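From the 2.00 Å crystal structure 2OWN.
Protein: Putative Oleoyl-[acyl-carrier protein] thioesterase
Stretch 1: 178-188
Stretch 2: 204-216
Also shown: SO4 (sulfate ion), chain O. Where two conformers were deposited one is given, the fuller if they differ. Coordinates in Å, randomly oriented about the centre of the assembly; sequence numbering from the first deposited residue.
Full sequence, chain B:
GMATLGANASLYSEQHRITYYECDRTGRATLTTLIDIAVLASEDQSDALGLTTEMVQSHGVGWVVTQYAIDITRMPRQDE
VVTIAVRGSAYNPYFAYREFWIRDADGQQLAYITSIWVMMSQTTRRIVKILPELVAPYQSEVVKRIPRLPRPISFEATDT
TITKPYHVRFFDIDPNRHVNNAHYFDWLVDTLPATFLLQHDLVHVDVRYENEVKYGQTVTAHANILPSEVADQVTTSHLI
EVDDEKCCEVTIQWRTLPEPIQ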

# COMPACT_ATOMS: atom_id res chain seq x y z
N HIS B 178 -6.63 13.64 5.52
CA HIS B 178 -7.31 12.79 6.53
C HIS B 178 -6.79 11.34 6.47
O HIS B 178 -6.39 10.89 5.39
CB HIS B 178 -8.83 12.77 6.35
CG HIS B 178 -9.48 14.12 6.43
ND1 HIS B 178 -9.81 14.86 5.31
CD2 HIS B 178 -9.84 14.87 7.50
CE1 HIS B 178 -10.36 16.00 5.69
NE2 HIS B 178 -10.39 16.03 7.01
N VAL B 179 -6.81 10.63 7.61
CA VAL B 179 -6.36 9.23 7.71
C VAL B 179 -7.34 8.32 6.96
O VAL B 179 -8.49 8.19 7.40
CB VAL B 179 -6.17 8.73 9.17
CG1 VAL B 179 -5.81 7.23 9.25
CG2 VAL B 179 -5.10 9.54 9.86
N ASN B 180 -6.87 7.73 5.85
CA ASN B 180 -7.63 6.83 4.96
C ASN B 180 -8.22 5.64 5.74
O ASN B 180 -7.46 4.95 6.45
CB ASN B 180 -6.71 6.38 3.78
CG ASN B 180 -7.36 5.42 2.76
OD1 ASN B 180 -8.57 5.23 2.71
ND2 ASN B 180 -6.51 4.85 1.91
N ASN B 181 -9.55 5.46 5.62
CA ASN B 181 -10.27 4.36 6.30
C ASN B 181 -9.77 2.95 5.96
O ASN B 181 -9.88 2.06 6.79
CB ASN B 181 -11.80 4.44 6.10
CG ASN B 181 -12.44 5.62 6.83
OD1 ASN B 181 -11.78 6.61 7.16
ND2 ASN B 181 -13.73 5.52 7.07
N ALA B 182 -9.24 2.76 4.74
CA ALA B 182 -8.69 1.47 4.27
C ALA B 182 -7.52 0.97 5.13
O ALA B 182 -7.42 -0.24 5.35
CB ALA B 182 -8.27 1.55 2.81
N HIS B 183 -6.67 1.89 5.61
CA HIS B 183 -5.52 1.55 6.49
C HIS B 183 -5.88 0.97 7.85
O HIS B 183 -5.01 0.35 8.47
CB HIS B 183 -4.52 2.71 6.64
CG HIS B 183 -3.76 2.99 5.37
ND1 HIS B 183 -2.93 2.05 4.80
CD2 HIS B 183 -3.69 4.08 4.59
CE1 HIS B 183 -2.39 2.55 3.70
NE2 HIS B 183 -2.83 3.79 3.56
N TYR B 184 -7.13 1.15 8.31
CA TYR B 184 -7.63 0.53 9.56
C TYR B 184 -7.51 -1.01 9.44
O TYR B 184 -7.17 -1.65 10.43
CB TYR B 184 -9.07 0.91 9.90
CG TYR B 184 -9.34 2.32 10.45
CD1 TYR B 184 -9.04 3.48 9.70
CD2 TYR B 184 -10.03 2.49 11.67
CE1 TYR B 184 -9.36 4.80 10.20
CE2 TYR B 184 -10.35 3.80 12.18
CZ TYR B 184 -10.01 4.94 11.43
OH TYR B 184 -10.31 6.19 11.91
N PHE B 185 -7.76 -1.57 8.23
CA PHE B 185 -7.60 -3.02 7.95
C PHE B 185 -6.17 -3.54 8.14
O PHE B 185 -6.00 -4.73 8.43
CB PHE B 185 -8.16 -3.43 6.58
CG PHE B 185 -9.65 -3.37 6.52
CD1 PHE B 185 -10.41 -4.42 7.09
CD2 PHE B 185 -10.32 -2.30 5.92
CE1 PHE B 185 -11.83 -4.40 7.07
CE2 PHE B 185 -11.75 -2.27 5.87
CZ PHE B 185 -12.50 -3.32 6.46
N ASP B 186 -5.16 -2.67 7.96
CA ASP B 186 -3.74 -3.00 8.23
C ASP B 186 -3.59 -3.36 9.71
O ASP B 186 -2.93 -4.34 10.02
CB ASP B 186 -2.75 -1.84 7.96
CG ASP B 186 -2.78 -1.31 6.52
OD1 ASP B 186 -3.21 -2.02 5.59
OD2 ASP B 186 -2.33 -0.16 6.32
N TRP B 187 -4.23 -2.57 10.59
CA TRP B 187 -4.16 -2.76 12.05
C TRP B 187 -5.03 -3.93 12.49
O TRP B 187 -4.57 -4.77 13.27
CB TRP B 187 -4.56 -1.49 12.84
CG TRP B 187 -3.95 -0.23 12.33
CD1 TRP B 187 -2.69 -0.08 11.85
CD2 TRP B 187 -4.55 1.07 12.32
NE1 TRP B 187 -2.47 1.21 11.48
CE2 TRP B 187 -3.59 1.96 11.77
CE3 TRP B 187 -5.81 1.58 12.72
CZ2 TRP B 187 -3.84 3.34 11.58
CZ3 TRP B 187 -6.08 2.97 12.54
CH2 TRP B 187 -5.09 3.83 11.97
N LEU B 188 -6.28 -3.96 12.00
CA LEU B 188 -7.29 -5.01 12.31
C LEU B 188 -6.82 -6.43 11.98
O LEU B 188 -6.83 -7.30 12.85
CB LEU B 188 -8.61 -4.74 11.56
CG LEU B 188 -9.43 -3.51 11.97
CD1 LEU B 188 -10.43 -3.07 10.88
CD2 LEU B 188 -10.13 -3.74 13.30
N HIS B 204 -16.94 -12.74 5.28
CA HIS B 204 -17.73 -11.52 5.52
C HIS B 204 -17.02 -10.53 6.45
O HIS B 204 -16.21 -10.95 7.28
CB HIS B 204 -19.07 -11.95 6.13
CG HIS B 204 -20.18 -10.98 5.91
ND1 HIS B 204 -20.43 -9.91 6.74
CD2 HIS B 204 -21.13 -10.95 4.95
CE1 HIS B 204 -21.48 -9.25 6.27
NE2 HIS B 204 -21.92 -9.86 5.20
N VAL B 205 -17.29 -9.23 6.28
CA VAL B 205 -16.73 -8.14 7.11
C VAL B 205 -17.79 -7.04 7.37
O VAL B 205 -18.43 -6.59 6.42
CB VAL B 205 -15.48 -7.46 6.47
CG1 VAL B 205 -14.88 -6.40 7.40
CG2 VAL B 205 -14.39 -8.48 6.09
N ASP B 206 -17.96 -6.65 8.64
CA ASP B 206 -18.83 -5.54 9.08
C ASP B 206 -17.94 -4.50 9.72
O ASP B 206 -17.11 -4.88 10.53
CB ASP B 206 -19.83 -5.95 10.15
CG ASP B 206 -20.83 -6.94 9.66
OD1 ASP B 206 -21.20 -6.93 8.47
OD2 ASP B 206 -21.31 -7.68 10.54
N VAL B 207 -18.12 -3.22 9.38
CA VAL B 207 -17.32 -2.12 9.95
C VAL B 207 -18.23 -0.97 10.39
O VAL B 207 -19.19 -0.67 9.69
CB VAL B 207 -16.28 -1.55 8.93
CG1 VAL B 207 -15.33 -0.56 9.62
CG2 VAL B 207 -15.46 -2.65 8.28
N ARG B 208 -17.93 -0.38 11.55
CA ARG B 208 -18.61 0.80 12.11
C ARG B 208 -17.51 1.79 12.49
O ARG B 208 -16.65 1.41 13.28
CB ARG B 208 -19.45 0.45 13.34
CG ARG B 208 -20.71 -0.36 13.08
CD ARG B 208 -21.79 0.47 12.42
NE ARG B 208 -23.03 -0.28 12.23
CZ ARG B 208 -23.32 -1.10 11.20
NH1 ARG B 208 -22.46 -1.35 10.20
NH2 ARG B 208 -24.51 -1.71 11.18
N TYR B 209 -17.53 3.00 11.92
CA TYR B 209 -16.55 4.06 12.22
C TYR B 209 -17.24 5.00 13.19
O TYR B 209 -18.24 5.61 12.82
CB TYR B 209 -16.10 4.80 10.97
CG TYR B 209 -15.48 3.91 9.92
CD1 TYR B 209 -14.12 3.53 9.98
CD2 TYR B 209 -16.26 3.44 8.84
CE1 TYR B 209 -13.55 2.68 8.97
CE2 TYR B 209 -15.71 2.61 7.84
CZ TYR B 209 -14.36 2.23 7.91
OH TYR B 209 -13.85 1.42 6.92
N GLU B 210 -16.73 5.08 14.43
CA GLU B 210 -17.29 5.95 15.48
C GLU B 210 -16.58 7.31 15.53
O GLU B 210 -17.24 8.35 15.55
CB GLU B 210 -17.24 5.30 16.87
CG GLU B 210 -18.08 4.01 17.09
CD GLU B 210 -17.51 2.71 16.52
OE1 GLU B 210 -16.38 2.70 15.99
OE2 GLU B 210 -18.18 1.67 16.65
N ASN B 211 -15.24 7.27 15.58
CA ASN B 211 -14.36 8.45 15.65
C ASN B 211 -13.15 8.32 14.71
O ASN B 211 -12.54 7.25 14.65
CB ASN B 211 -13.86 8.64 17.09
CG ASN B 211 -14.96 9.06 18.05
OD1 ASN B 211 -15.62 10.09 17.85
ND2 ASN B 211 -15.12 8.32 19.14
N GLU B 212 -12.81 9.41 14.01
CA GLU B 212 -11.65 9.44 13.10
C GLU B 212 -10.35 9.51 13.90
O GLU B 212 -10.30 10.14 14.96
CB GLU B 212 -11.72 10.62 12.13
CG GLU B 212 -12.91 10.60 11.18
N VAL B 213 -9.32 8.83 13.38
CA VAL B 213 -7.98 8.78 13.98
C VAL B 213 -7.14 9.83 13.24
O VAL B 213 -7.29 10.00 12.03
CB VAL B 213 -7.35 7.39 13.88
CG1 VAL B 213 -6.01 7.36 14.58
CG2 VAL B 213 -8.26 6.34 14.51
N LYS B 214 -6.29 10.55 13.98
CA LYS B 214 -5.41 11.60 13.44
C LYS B 214 -3.93 11.21 13.52
O LYS B 214 -3.56 10.25 14.21
CB LYS B 214 -5.65 12.92 14.19
CG LYS B 214 -7.07 13.47 14.05
CD LYS B 214 -7.23 14.80 14.78
N TYR B 215 -3.11 11.98 12.78
CA TYR B 215 -1.64 11.82 12.72
C TYR B 215 -1.04 12.12 14.11
O TYR B 215 -1.50 13.05 14.79
CB TYR B 215 -1.03 12.74 11.64
CG TYR B 215 0.49 12.79 11.58
CD1 TYR B 215 1.24 11.76 10.94
CD2 TYR B 215 1.19 13.89 12.13
CE1 TYR B 215 2.68 11.82 10.88
CE2 TYR B 215 2.62 13.96 12.07
CZ TYR B 215 3.35 12.93 11.45
OH TYR B 215 4.71 13.03 11.41
N GLY B 216 -0.07 11.30 14.52
CA GLY B 216 0.58 11.42 15.84
C GLY B 216 -0.07 10.61 16.96
O GLY B 216 0.59 10.40 17.99
S SO4 O . -27.03 1.33 12.99
O1 SO4 O . -26.97 -0.11 12.80
O2 SO4 O . -25.76 1.78 13.56
O3 SO4 O . -27.26 1.96 11.70
O4 SO4 O . -28.13 1.69 13.88
O HOH W 1 -9.57 8.47 10.65
O HOH W 2 -7.87 12.02 9.80
O HOH W 3 -11.69 0.28 7.66
O HOH W 4 -13.02 6.00 12.31

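Stretch 1 runs from an extended segment at Val179 through a turn into the helix that includes Phe185 to Leu188; stretch 2 is a strand, 204-209, followed by loop. Helix and strand axes cross at 117° and approach no closer than 12.3 Å, and side chains fill the space between, Phe185 from the helix meeting Val205 and Val207 from the strand. Where the start of stretch 1 meets the end of stretch 2 the backbones draw together, with the CA atoms of Val179 and Lys214 6.3 Å apart. No clear direct hydrogen bond joins the stretches; waters do. Water 2 accepts from Val179 N (2.8 Å) and donates to Val213 O (3.1 Å), while water 1 accepts from Val213 N (2.8 Å) and lies 2.7 Å from Tyr184 OH. Water 4 links Tyr184 OH to Asn211 O, and water 3 links Asn181 O to Tyr209 OH. Alternate strand residues Val205, Val207 and Tyr209 have CA-to-CB bonds directed toward stretch 1. The compact valines fit against the long reach of Phe185, whose CE1 lies 3.7 Å from Val205 CG1 and whose CZ lies 3.5 Å from Val207 CG2. Tyr209 directs its edge at the face of Tyr184 (planes at 89°), and Asn181 ND2 lies over the face of Tyr209, 3.4 Å from Tyr209 CE1. Buried Val213 packs its CG2 3.8 Å from Tyr184 CZ. In all, 504 Å², both sides summed, is buried.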